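Local structure of catalase (Exiguobacterium oxidotolerans, 2J2M) at residues 90-95 and 297-302; 97-102 and 149-154; 114-119 and 313-318. The protein catalyses the breakdown of hydrogen peroxide to water and dioxygen at a buried haem, in an assembly of four identical chains. All coordinates share one frame; numbering follows the deposited sequence.

Contact 1 (90-95 and 297-302); sequences VFARFS and MTLNKN. With HEM (protoporphyrin IX containing Fe), chain E.
The Phe94 ring meets Leu299 at its edge: CE1 lies 3.6 Å from Leu299 CD2, close to the ring plane, and the two side chains reach toward each other tip to tip. Elsewhere on the ring, Phe113 makes an edge-to-face contact, and the Trp258 ring also meets it. The second flat group, the guanidinium of Arg93, leaves the same strand on the other side. It takes the haem propionate at its edge, NH1 giving a hydrogen bond of 3.1 Å to O2A with an N-H...acceptor angle of 155°. The arginine chain, extended from CG to NE, runs beside the propionate, O2A lying next to its CD, and a turn at the last torsion brings NH1 back to the oxygen; the same NH1 also binds the backbone O of His56.

Next to Phe94 the methyl of Ala92 leaves room for the branched end of Leu299: Ala92 CB rests 4.0 Å from Leu299 CD1. Met297 has CG anti to the backbone N (chi1 166°) and stays extended to the sulfur, SD lying 4.0 Å from Val90 CG2; the bend at chi3 turns only the terminal CE. The flexible, apolar thioether can thus follow the contour of the beta-branched valine. No hydrogen bond joins 90-95 to 297-302; the link is apolar.

The strand axes pass 8.5 Å apart at 90°, too steep for sheet pairing and characteristic of walls facing each other across the interior of a curled antiparallel sheet, here the catalase beta barrel. Strand 59-68 pairs with both strands and bridges them, contributing Phe66 and Ala62 to the packing, and opposite its His63 a classic beta bulge forms at Asn300 and Lys301. Strand 112-119 flanks 87-95 on its other edge, where Val115 touches Val90 and Met297, while helix 307-311 lies against Phe91 and Arg93.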
loop_
_atom_site.group_PDB
_atom_site.type_symbol
_atom_site.label_atom_id
_atom_site.label_comp_id
_atom_site.label_asym_id
_atom_site.label_seq_id
_atom_site.Cartn_x
_atom_site.Cartn_y
_atom_site.Cartn_z
ATOM N N VAL A 90 -3.917 -28.999 -10.096
ATOM C CA VAL A 90 -4.588 -28.254 -9.045
ATOM C C VAL A 90 -3.588 -27.814 -7.962
ATOM O O VAL A 90 -2.542 -28.456 -7.729
ATOM C CB VAL A 90 -5.749 -29.058 -8.354
ATOM C CG1 VAL A 90 -6.848 -29.433 -9.345
ATOM C CG2 VAL A 90 -5.227 -30.299 -7.637
ATOM N N PHE A 91 -3.927 -26.698 -7.319
ATOM C CA PHE A 91 -3.292 -26.311 -6.060
ATOM C C PHE A 91 -4.406 -26.205 -5.007
ATOM O O PHE A 91 -5.460 -25.642 -5.264
ATOM C CB PHE A 91 -2.491 -25.003 -6.208
ATOM C CG PHE A 91 -1.749 -24.596 -4.948
ATOM C CD1 PHE A 91 -0.580 -25.255 -4.563
ATOM C CD2 PHE A 91 -2.220 -23.569 -4.146
ATOM C CE1 PHE A 91 0.097 -24.896 -3.425
ATOM C CE2 PHE A 91 -1.527 -23.193 -2.980
ATOM C CZ PHE A 91 -0.370 -23.868 -2.620
ATOM N N ALA A 92 -4.186 -26.808 -3.850
ATOM C CA ALA A 92 -5.202 -26.832 -2.806
ATOM C C ALA A 92 -4.724 -26.142 -1.543
ATOM O O ALA A 92 -3.523 -26.110 -1.271
ATOM C CB ALA A 92 -5.625 -28.265 -2.505
ATOM N N ARG A 93 -5.660 -25.575 -0.795
ATOM C CA ARG A 93 -5.364 -24.945 0.493
ATOM C C ARG A 93 -6.488 -25.282 1.463
ATOM O O ARG A 93 -7.659 -25.067 1.160
ATOM C CB ARG A 93 -5.184 -23.407 0.385
ATOM C CG ARG A 93 -4.846 -22.725 1.735
ATOM C CD ARG A 93 -4.414 -21.252 1.607
ATOM N NE ARG A 93 -3.901 -20.634 2.856
ATOM C CZ ARG A 93 -4.656 -20.178 3.871
ATOM N NH1 ARG A 93 -5.992 -20.312 3.832
ATOM N NH2 ARG A 93 -4.081 -19.604 4.939
ATOM N N PHE A 94 -6.106 -25.808 2.614
ATOM C CA PHE A 94 -7.018 -26.149 3.683
ATOM C C PHE A 94 -6.693 -25.210 4.819
ATOM O O PHE A 94 -5.579 -24.726 4.916
ATOM C CB PHE A 94 -6.818 -27.614 4.089
ATOM C CG PHE A 94 -6.964 -28.582 2.935
ATOM C CD1 PHE A 94 -5.859 -29.289 2.459
ATOM C CD2 PHE A 94 -8.204 -28.748 2.287
ATOM C CE1 PHE A 94 -5.998 -30.170 1.377
ATOM C CE2 PHE A 94 -8.345 -29.625 1.226
ATOM C CZ PHE A 94 -7.248 -30.334 0.765
ATOM N N SER A 95 -7.662 -24.936 5.674
ATOM C CA SER A 95 -7.537 -23.811 6.603
ATOM C C SER A 95 -8.508 -23.925 7.753
ATOM O O SER A 95 -9.454 -24.707 7.669
ATOM C CB SER A 95 -7.747 -22.473 5.858
ATOM O OG SER A 95 -9.014 -22.418 5.235
ATOM N N MET A 297 -9.117 -36.251 -6.768
ATOM C CA MET A 297 -7.971 -35.389 -6.607
ATOM C C MET A 297 -6.917 -36.110 -5.779
ATOM O O MET A 297 -7.232 -36.720 -4.740
ATOM C CB MET A 297 -8.376 -34.061 -5.954
ATOM C CG MET A 297 -7.201 -33.215 -5.430
ATOM S SD MET A 297 -7.657 -31.563 -4.784
ATOM C CE MET A 297 -8.572 -31.985 -3.314
ATOM N N THR A 298 -5.671 -36.034 -6.253
ATOM C CA THR A 298 -4.512 -36.543 -5.537
ATOM C C THR A 298 -3.548 -35.378 -5.302
ATOM O O THR A 298 -3.139 -34.736 -6.256
ATOM C CB THR A 298 -3.820 -37.652 -6.370
ATOM O OG1 THR A 298 -4.759 -38.711 -6.598
ATOM C CG2 THR A 298 -2.564 -38.211 -5.659
ATOM N N LEU A 299 -3.236 -35.078 -4.043
ATOM C CA LEU A 299 -2.178 -34.112 -3.705
ATOM C C LEU A 299 -0.821 -34.835 -3.480
ATOM O O LEU A 299 -0.617 -35.545 -2.494
ATOM C CB LEU A 299 -2.571 -33.298 -2.468
ATOM C CG LEU A 299 -3.376 -31.988 -2.505
ATOM C CD1 LEU A 299 -4.106 -31.731 -3.800
ATOM C CD2 LEU A 299 -4.312 -31.912 -1.334
ATOM N N ASN A 300 0.103 -34.629 -4.410
ATOM C CA ASN A 300 1.321 -35.423 -4.461
ATOM C C ASN A 300 2.641 -34.621 -4.394
ATOM O O ASN A 300 3.725 -35.187 -4.508
ATOM C CB ASN A 300 1.293 -36.342 -5.697
ATOM C CG ASN A 300 1.130 -35.582 -7.024
ATOM O OD1 ASN A 300 1.323 -34.377 -7.116
ATOM N ND2 ASN A 300 0.766 -36.312 -8.054
ATOM N N LYS A 301 2.550 -33.316 -4.190
ATOM C CA LYS A 301 3.735 -32.507 -4.124
ATOM C C LYS A 301 3.557 -31.371 -3.140
ATOM O O LYS A 301 2.672 -30.539 -3.286
ATOM C CB LYS A 301 4.053 -31.948 -5.515
ATOM C CG LYS A 301 5.304 -31.146 -5.570
ATOM C CD LYS A 301 5.839 -31.088 -6.982
ATOM C CE LYS A 301 6.704 -29.832 -7.172
ATOM N NZ LYS A 301 7.908 -29.926 -6.316
ATOM N N ASN A 302 4.427 -31.312 -2.146
ATOM C CA ASN A 302 4.417 -30.183 -1.250
ATOM C C ASN A 302 4.823 -28.892 -1.967
ATOM O O ASN A 302 5.399 -28.927 -3.051
ATOM C CB ASN A 302 5.303 -30.467 -0.033
ATOM C CG ASN A 302 4.566 -31.249 1.051
ATOM O OD1 ASN A 302 3.456 -30.874 1.483
ATOM N ND2 ASN A 302 5.194 -32.337 1.520
HETATM C CHA HEM E . -11.780 -16.918 2.900
HETATM C CHB HEM E . -15.036 -20.554 2.833
HETATM C CHC HEM E . -18.579 -17.311 3.287
HETATM C CHD HEM E . -15.440 -13.704 2.669
HETATM C C1A HEM E . -12.344 -18.187 2.797
HETATM C C2A HEM E . -11.644 -19.449 2.566
HETATM C C3A HEM E . -12.552 -20.454 2.550
HETATM C C4A HEM E . -13.848 -19.868 2.773
HETATM C CMA HEM E . -12.310 -21.968 2.336
HETATM C CAA HEM E . -10.107 -19.569 2.395
HETATM C CBA HEM E . -9.654 -19.509 0.935
HETATM C CGA HEM E . -8.153 -19.703 0.940
HETATM O O1A HEM E . -7.403 -18.745 0.614
HETATM O O2A HEM E . -7.703 -20.824 1.302
HETATM C C1B HEM E . -16.288 -20.001 2.884
HETATM C C2B HEM E . -17.552 -20.691 2.680
HETATM C C3B HEM E . -18.512 -19.776 2.816
HETATM C C4B HEM E . -17.900 -18.501 3.099
HETATM C CMB HEM E . -17.750 -22.191 2.322
HETATM C CAB HEM E . -20.027 -19.979 2.648
HETATM C CBB HEM E . -20.649 -21.048 3.133
HETATM C C1C HEM E . -18.086 -16.052 3.069
HETATM C C2C HEM E . -18.850 -14.836 2.875
HETATM C C3C HEM E . -17.953 -13.847 2.694
HETATM C C4C HEM E . -16.614 -14.406 2.780
HETATM C CMC HEM E . -20.403 -14.707 2.837
HETATM C CAC HEM E . -18.231 -12.342 2.467
HETATM C CBC HEM E . -18.638 -11.874 1.281
HETATM C C1D HEM E . -14.154 -14.193 2.703
HETATM C C2D HEM E . -12.956 -13.384 2.591
HETATM C C3D HEM E . -11.809 -14.392 2.650
HETATM C C4D HEM E . -12.430 -15.704 2.797
HETATM C CMD HEM E . -12.874 -11.833 2.394
HETATM C CAD HEM E . -10.301 -14.094 2.560
HETATM C CBD HEM E . -9.843 -14.489 1.154
HETATM C CGD HEM E . -8.462 -13.956 0.824
HETATM O O1D HEM E . -7.877 -13.099 1.566
HETATM O O2D HEM E . -7.940 -14.387 -0.226
HETATM N NA HEM E . -13.687 -18.498 2.909
HETATM N NB HEM E . -16.536 -18.670 3.143
HETATM N NC HEM E . -16.737 -15.751 3.000
HETATM N ND HEM E . -13.801 -15.529 2.811
HETATM FE FE HEM E . -15.190 -17.097 2.665
#

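Contact 2 (97-102 and 149-154); sequences VIHGTH and LKPDPR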
loop_
_atom_site.group_PDB
_atom_site.type_symbol
_atom_site.label_atom_id
_atom_site.label_comp_id
_atom_site.label_asym_id
_atom_site.label_seq_id
_atom_site.Cartn_x
_atom_site.Cartn_y
_atom_site.Cartn_z
ATOM N N VAL A 97 -10.728 -21.016 10.327
ATOM C CA VAL A 97 -11.471 -19.792 9.979
ATOM C C VAL A 97 -11.111 -18.568 10.819
ATOM O O VAL A 97 -10.631 -17.557 10.303
ATOM C CB VAL A 97 -13.051 -19.990 10.055
ATOM C CG1 VAL A 97 -13.810 -18.672 9.673
ATOM C CG2 VAL A 97 -13.509 -21.136 9.157
ATOM N N ILE A 98 -11.400 -18.645 12.113
ATOM C CA ILE A 98 -11.525 -17.443 12.909
ATOM C C ILE A 98 -10.163 -16.874 13.312
ATOM O O ILE A 98 -9.910 -15.682 13.100
ATOM C CB ILE A 98 -12.456 -17.644 14.121
ATOM C CG1 ILE A 98 -13.911 -17.804 13.672
ATOM C CG2 ILE A 98 -12.345 -16.454 15.081
ATOM C CD1 ILE A 98 -14.472 -16.629 12.743
ATOM N N HIS A 99 -9.285 -17.716 13.854
ATOM C CA HIS A 99 -8.036 -17.221 14.393
ATOM C C HIS A 99 -6.903 -17.029 13.355
ATOM O O HIS A 99 -7.047 -17.372 12.211
ATOM C CB HIS A 99 -7.629 -18.076 15.574
ATOM C CG HIS A 99 -8.557 -17.956 16.744
ATOM N ND1 HIS A 99 -9.705 -18.707 16.864
ATOM C CD2 HIS A 99 -8.503 -17.176 17.849
ATOM C CE1 HIS A 99 -10.315 -18.403 17.997
ATOM N NE2 HIS A 99 -9.603 -17.480 18.615
ATOM N N GLY A 100 -5.786 -16.461 13.771
ATOM C CA GLY A 100 -4.787 -15.953 12.836
ATOM C C GLY A 100 -3.677 -16.923 12.439
ATOM O O GLY A 100 -3.734 -18.121 12.712
ATOM N N THR A 101 -2.664 -16.376 11.776
ATOM C CA THR A 101 -1.511 -17.149 11.329
ATOM C C THR A 101 -0.920 -17.670 12.625
ATOM O O THR A 101 -0.877 -16.929 13.633
ATOM C CB THR A 101 -0.503 -16.212 10.529
ATOM O OG1 THR A 101 -0.095 -16.845 9.305
ATOM C CG2 THR A 101 0.730 -15.883 11.325
ATOM N N HIS A 102 -0.521 -18.932 12.632
ATOM C CA HIS A 102 0.112 -19.576 13.805
ATOM C C HIS A 102 -0.825 -19.884 14.979
ATOM O O HIS A 102 -0.395 -20.246 16.071
ATOM C CB HIS A 102 1.362 -18.819 14.264
ATOM C CG HIS A 102 2.467 -18.788 13.250
ATOM N ND1 HIS A 102 3.629 -18.080 13.451
ATOM C CD2 HIS A 102 2.587 -19.366 12.027
ATOM C CE1 HIS A 102 4.423 -18.221 12.401
ATOM N NE2 HIS A 102 3.812 -18.994 11.520
ATOM N N LEU A 149 -17.585 -13.726 16.161
ATOM C CA LEU A 149 -16.863 -14.970 16.413
ATOM C C LEU A 149 -15.405 -14.661 16.676
ATOM O O LEU A 149 -14.750 -15.374 17.430
ATOM C CB LEU A 149 -16.967 -15.889 15.194
ATOM C CG LEU A 149 -18.213 -16.756 14.948
ATOM C CD1 LEU A 149 -18.287 -17.120 13.491
ATOM C CD2 LEU A 149 -18.116 -18.022 15.792
ATOM N N LYS A 150 -14.902 -13.589 16.061
ATOM C CA LYS A 150 -13.515 -13.154 16.244
ATOM C C LYS A 150 -13.227 -12.818 17.702
ATOM O O LYS A 150 -14.141 -12.477 18.458
ATOM C CB LYS A 150 -13.219 -11.916 15.393
ATOM C CG LYS A 150 -12.995 -12.208 13.904
ATOM C CD LYS A 150 -11.585 -12.714 13.636
ATOM C CE LYS A 150 -11.436 -13.006 12.176
ATOM N NZ LYS A 150 -10.039 -13.353 11.860
ATOM N N PRO A 151 -11.945 -12.925 18.107
ATOM C CA PRO A 151 -11.587 -12.452 19.423
ATOM C C PRO A 151 -12.261 -11.131 19.751
ATOM O O PRO A 151 -12.372 -10.234 18.896
ATOM C CB PRO A 151 -10.088 -12.263 19.292
ATOM C CG PRO A 151 -9.690 -13.421 18.452
ATOM C CD PRO A 151 -10.782 -13.513 17.415
ATOM N N ASP A 152 -12.734 -11.033 20.983
ATOM C CA ASP A 152 -13.196 -9.768 21.559
ATOM C C ASP A 152 -12.181 -8.662 21.259
ATOM O O ASP A 152 -11.017 -8.846 21.530
ATOM C CB ASP A 152 -13.381 -9.926 23.073
ATOM C CG ASP A 152 -13.894 -8.672 23.729
ATOM O OD1 ASP A 152 -13.180 -7.637 23.708
ATOM O OD2 ASP A 152 -15.006 -8.716 24.286
ATOM N N PRO A 153 -12.631 -7.531 20.679
ATOM C CA PRO A 153 -11.773 -6.442 20.186
ATOM C C PRO A 153 -11.007 -5.662 21.261
ATOM O O PRO A 153 -10.111 -4.856 20.933
ATOM C CB PRO A 153 -12.752 -5.512 19.457
ATOM C CG PRO A 153 -14.062 -5.815 19.986
ATOM C CD PRO A 153 -14.059 -7.265 20.402
ATOM N N ARG A 154 -11.371 -5.902 22.522
ATOM C CA ARG A 154 -10.683 -5.338 23.681
ATOM C C ARG A 154 -9.741 -6.375 24.305
ATOM O O ARG A 154 -8.557 -6.102 24.535
ATOM C CB ARG A 154 -11.726 -4.867 24.692
ATOM C CG ARG A 154 -11.178 -4.058 25.808
ATOM C CD ARG A 154 -12.205 -3.070 26.333
ATOM N NE ARG A 154 -12.649 -3.490 27.655
ATOM C CZ ARG A 154 -12.070 -3.139 28.806
ATOM N NH1 ARG A 154 -12.571 -3.606 29.945
ATOM N NH2 ARG A 154 -11.028 -2.310 28.832
#
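Ile98 and Leu149 make the main apolar contact, their side chains crossing at about a right angle. Ile98 CD1 comes within 3.6 Å of Leu149 CB, and its other branch, CG2, settles 3.5 Å from Leu149 O, where helix 142-149 ends. A beta-branched residue suits this place because its two arms occupy two sites at once: CG2 also reaches Pro151 CD, at 4.1 Å. The rigid proline ring continues the apolar surface and meets His99, whose CD2 lies 4.0 Å from Pro151 CG, the two side chains meeting at a slant. Ile98 CG2 additionally lies over one face of the His99 ring, toward its rim.

The polar part is one hydrogen bond. Lys150 NZ gives it to Ile98 O over 2.6 Å, in the plane of the carbonyl and with a C=O...N angle of 157°. Although the lysine leaves its backbone pointing away from 97-102, a bend at chi2 (-80°) swings the chain back, and the extended remainder carries NZ to the oxygen. The same ammonium also binds Val54 O. Farther along, Asp152 OD1 accepts from Arg154 N at 2.8 Å, forming an Asx turn that shapes the loop.

A second subunit borders the pairing. His102 and Gly100 exchange hydrogen bonds with Gly100 and His102 of that subunit, Pro151 packs on its His102, and Arg154 makes a salt bridge to its Glu251.

The chemistry therefore divides the work: apolar atoms of Ile98, Leu149 and Pro151 close the gap between the loops, while one lysine gathers two backbone carbonyls. Their partial negative charge would be expected to stabilise the ammonium, and the one lysine ties the backbone at Ile98 and at Val54 to the end of helix 142-149.

Contact 3 (114-119 and 313-318); sequences SVKFYT and VGFNPG. With HEM (protoporphyrin IX containing Fe), chain E.
Phe315 packs against Ser114 and Lys116 where the loop after helix 307-311 crosses a strand of the antiparallel beta barrel, beside the haem. This is the tight part. Ser114 CB sits over one ring face, 3.7 Å from the centroid and only 10° off the normal, a CH-pi contact; Val313 CG2 lies over the opposite face, toward the rim. Lys116 CB approaches Phe315 CE1 to 3.5 Å. A serine is small enough to let the ring come this close, while its OG is 3.3 Å from haem CBA. An alanine in place of Phe315 would probably open a gap between Ser114 and Val313 and leave the haem propionate without the ring edge beside its O1A.

Lys116, bent at chi3 (-68°) and again at chi4, gives a hydrogen bond of 3.0 Å from NZ to Gly314 O and forms its salt bridge with Asp125 of the neighbouring strand 122-129. Beyond, the contact loosens. The partly exposed Tyr118 stays apart from the loop, and Asn316 leads through an Asx turn to the partly exposed Gly318. Back at the packed end, haem O1A lies in the plane of the phenyl ring, 3.5 Å from Phe315 CD2.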
loop_
_atom_site.group_PDB
_atom_site.type_symbol
_atom_site.label_atom_id
_atom_site.label_comp_id
_atom_site.label_asym_id
_atom_site.label_seq_id
_atom_site.Cartn_x
_atom_site.Cartn_y
_atom_site.Cartn_z
ATOM N N SER A 114 -10.172 -25.478 -0.292
ATOM C CA SER A 114 -10.050 -24.674 -1.503
ATOM C C SER A 114 -9.177 -25.384 -2.553
ATOM O O SER A 114 -8.073 -25.859 -2.248
ATOM C CB SER A 114 -9.468 -23.272 -1.179
ATOM O OG SER A 114 -10.302 -22.532 -0.297
ATOM N N VAL A 115 -9.670 -25.421 -3.787
ATOM C CA VAL A 115 -8.968 -26.062 -4.909
ATOM C C VAL A 115 -9.024 -25.195 -6.180
ATOM O O VAL A 115 -10.104 -24.910 -6.707
ATOM C CB VAL A 115 -9.499 -27.491 -5.191
ATOM C CG1 VAL A 115 -8.764 -28.124 -6.384
ATOM C CG2 VAL A 115 -9.327 -28.359 -3.969
ATOM N N LYS A 116 -7.841 -24.772 -6.633
ATOM C CA LYS A 116 -7.656 -24.029 -7.887
ATOM C C LYS A 116 -7.308 -25.017 -9.003
ATOM O O LYS A 116 -6.315 -25.768 -8.896
ATOM C CB LYS A 116 -6.521 -22.987 -7.745
ATOM C CG LYS A 116 -6.260 -22.111 -8.997
ATOM C CD LYS A 116 -5.181 -21.008 -8.786
ATOM C CE LYS A 116 -5.612 -19.909 -7.817
ATOM N NZ LYS A 116 -6.952 -19.346 -8.151
ATOM N N PHE A 117 -8.132 -25.014 -10.052
ATOM C CA PHE A 117 -7.986 -25.915 -11.207
ATOM C C PHE A 117 -7.463 -25.077 -12.332
ATOM O O PHE A 117 -8.125 -24.137 -12.751
ATOM C CB PHE A 117 -9.332 -26.497 -11.659
ATOM C CG PHE A 117 -9.959 -27.441 -10.677
ATOM C CD1 PHE A 117 -10.458 -26.979 -9.455
ATOM C CD2 PHE A 117 -10.098 -28.795 -10.994
ATOM C CE1 PHE A 117 -11.085 -27.880 -8.554
ATOM C CE2 PHE A 117 -10.699 -29.686 -10.118
ATOM C CZ PHE A 117 -11.187 -29.229 -8.886
ATOM N N TYR A 118 -6.274 -25.413 -12.819
ATOM C CA TYR A 118 -5.663 -24.671 -13.902
ATOM C C TYR A 118 -6.059 -25.357 -15.166
ATOM O O TYR A 118 -5.359 -26.218 -15.653
ATOM C CB TYR A 118 -4.153 -24.645 -13.757
ATOM C CG TYR A 118 -3.639 -24.077 -12.439
ATOM C CD1 TYR A 118 -3.455 -24.905 -11.324
ATOM C CD2 TYR A 118 -3.301 -22.723 -12.315
ATOM C CE1 TYR A 118 -2.954 -24.401 -10.110
ATOM C CE2 TYR A 118 -2.773 -22.219 -11.133
ATOM C CZ TYR A 118 -2.615 -23.059 -10.027
ATOM O OH TYR A 118 -2.104 -22.561 -8.835
ATOM N N THR A 119 -7.217 -24.957 -15.674
ATOM C CA THR A 119 -7.894 -25.564 -16.827
ATOM C C THR A 119 -7.468 -24.984 -18.196
ATOM O O THR A 119 -6.990 -23.860 -18.272
ATOM C CB THR A 119 -9.413 -25.332 -16.626
ATOM O OG1 THR A 119 -9.955 -26.381 -15.805
ATOM C CG2 THR A 119 -10.155 -25.247 -17.916
ATOM N N VAL A 313 -1.522 -17.401 -2.855
ATOM C CA VAL A 313 -2.690 -17.793 -3.622
ATOM C C VAL A 313 -3.948 -17.031 -3.195
ATOM O O VAL A 313 -4.151 -16.749 -2.011
ATOM C CB VAL A 313 -2.952 -19.351 -3.593
ATOM C CG1 VAL A 313 -3.424 -19.851 -2.204
ATOM C CG2 VAL A 313 -3.923 -19.776 -4.724
ATOM N N GLY A 314 -4.778 -16.700 -4.172
ATOM C CA GLY A 314 -6.131 -16.261 -3.906
ATOM C C GLY A 314 -7.141 -17.100 -4.659
ATOM O O GLY A 314 -6.928 -17.427 -5.827
ATOM N N PHE A 315 -8.237 -17.462 -3.990
ATOM C CA PHE A 315 -9.335 -18.175 -4.631
ATOM C C PHE A 315 -10.638 -17.374 -4.540
ATOM O O PHE A 315 -10.814 -16.551 -3.645
ATOM C CB PHE A 315 -9.612 -19.519 -3.970
ATOM C CG PHE A 315 -8.412 -20.377 -3.708
ATOM C CD1 PHE A 315 -8.063 -21.395 -4.593
ATOM C CD2 PHE A 315 -7.704 -20.254 -2.512
ATOM C CE1 PHE A 315 -6.989 -22.241 -4.306
ATOM C CE2 PHE A 315 -6.641 -21.091 -2.221
ATOM C CZ PHE A 315 -6.273 -22.086 -3.122
ATOM N N ASN A 316 -11.559 -17.650 -5.459
ATOM C CA ASN A 316 -12.874 -17.001 -5.485
ATOM C C ASN A 316 -13.876 -17.989 -6.068
ATOM O O ASN A 316 -13.656 -18.487 -7.165
ATOM C CB ASN A 316 -12.843 -15.690 -6.312
ATOM C CG ASN A 316 -14.195 -14.954 -6.321
ATOM O OD1 ASN A 316 -15.217 -15.515 -5.943
ATOM N ND2 ASN A 316 -14.196 -13.704 -6.756
ATOM N N PRO A 317 -14.949 -18.312 -5.315
ATOM C CA PRO A 317 -15.972 -19.281 -5.805
ATOM C C PRO A 317 -16.673 -18.835 -7.090
ATOM O O PRO A 317 -17.264 -19.644 -7.787
ATOM C CB PRO A 317 -16.995 -19.360 -4.657
ATOM C CG PRO A 317 -16.693 -18.182 -3.754
ATOM C CD PRO A 317 -15.235 -17.839 -3.944
ATOM N N GLY A 318 -16.621 -17.548 -7.391
ATOM C CA GLY A 318 -17.210 -17.066 -8.614
ATOM C C GLY A 318 -16.167 -16.914 -9.690
ATOM O O GLY A 318 -16.422 -16.243 -10.690
HETATM C CHA HEM E . -11.780 -16.918 2.900
HETATM C CHB HEM E . -15.036 -20.554 2.833
HETATM C CHC HEM E . -18.579 -17.311 3.287
HETATM C CHD HEM E . -15.440 -13.704 2.669
HETATM C C1A HEM E . -12.344 -18.187 2.797
HETATM C C2A HEM E . -11.644 -19.449 2.566
HETATM C C3A HEM E . -12.552 -20.454 2.550
HETATM C C4A HEM E . -13.848 -19.868 2.773
HETATM C CMA HEM E . -12.310 -21.968 2.336
HETATM C CAA HEM E . -10.107 -19.569 2.395
HETATM C CBA HEM E . -9.654 -19.509 0.935
HETATM C CGA HEM E . -8.153 -19.703 0.940
HETATM O O1A HEM E . -7.403 -18.745 0.614
HETATM O O2A HEM E . -7.703 -20.824 1.302
HETATM C C1B HEM E . -16.288 -20.001 2.884
HETATM C C2B HEM E . -17.552 -20.691 2.680
HETATM C C3B HEM E . -18.512 -19.776 2.816
HETATM C C4B HEM E . -17.900 -18.501 3.099
HETATM C CMB HEM E . -17.750 -22.191 2.322
HETATM C CAB HEM E . -20.027 -19.979 2.648
HETATM C CBB HEM E . -20.649 -21.048 3.133
HETATM C C1C HEM E . -18.086 -16.052 3.069
HETATM C C2C HEM E . -18.850 -14.836 2.875
HETATM C C3C HEM E . -17.953 -13.847 2.694
HETATM C C4C HEM E . -16.614 -14.406 2.780
HETATM C CMC HEM E . -20.403 -14.707 2.837
HETATM C CAC HEM E . -18.231 -12.342 2.467
HETATM C CBC HEM E . -18.638 -11.874 1.281
HETATM C C1D HEM E . -14.154 -14.193 2.703
HETATM C C2D HEM E . -12.956 -13.384 2.591
HETATM C C3D HEM E . -11.809 -14.392 2.650
HETATM C C4D HEM E . -12.430 -15.704 2.797
HETATM C CMD HEM E . -12.874 -11.833 2.394
HETATM C CAD HEM E . -10.301 -14.094 2.560
HETATM C CBD HEM E . -9.843 -14.489 1.154
HETATM C CGD HEM E . -8.462 -13.956 0.824
HETATM O O1D HEM E . -7.877 -13.099 1.566
HETATM O O2D HEM E . -7.940 -14.387 -0.226
HETATM N NA HEM E . -13.687 -18.498 2.909
HETATM N NB HEM E . -16.536 -18.670 3.143
HETATM N NC HEM E . -16.737 -15.751 3.000
HETATM N ND HEM E . -13.801 -15.529 2.811
HETATM FE FE HEM E . -15.190 -17.097 2.665
#

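How the contacts relate
Contacts 1 and 3 belong to the buried barrel, their centres about 12 Å apart, and share a sheet: strands 87-95 and 112-119 are antiparallel neighbours, joined by Arg93 N to Ser114 O at 2.8 Å. Both reach the same haem propionate. Contact 1 is wholly apolar between its strands, whereas contact 3, strand against loop, adds a lysine and an aromatic ring beside the cofactor. Contact 2 lies about 25 Å from either, centre to centre, only partly buried, between two irregular loops bordering a second subunit. There a lysine again binds a carbonyl, but without the sheet around it. Segment 97-102 follows 90-95 closely in the chain, leading from barrel to subunit interface.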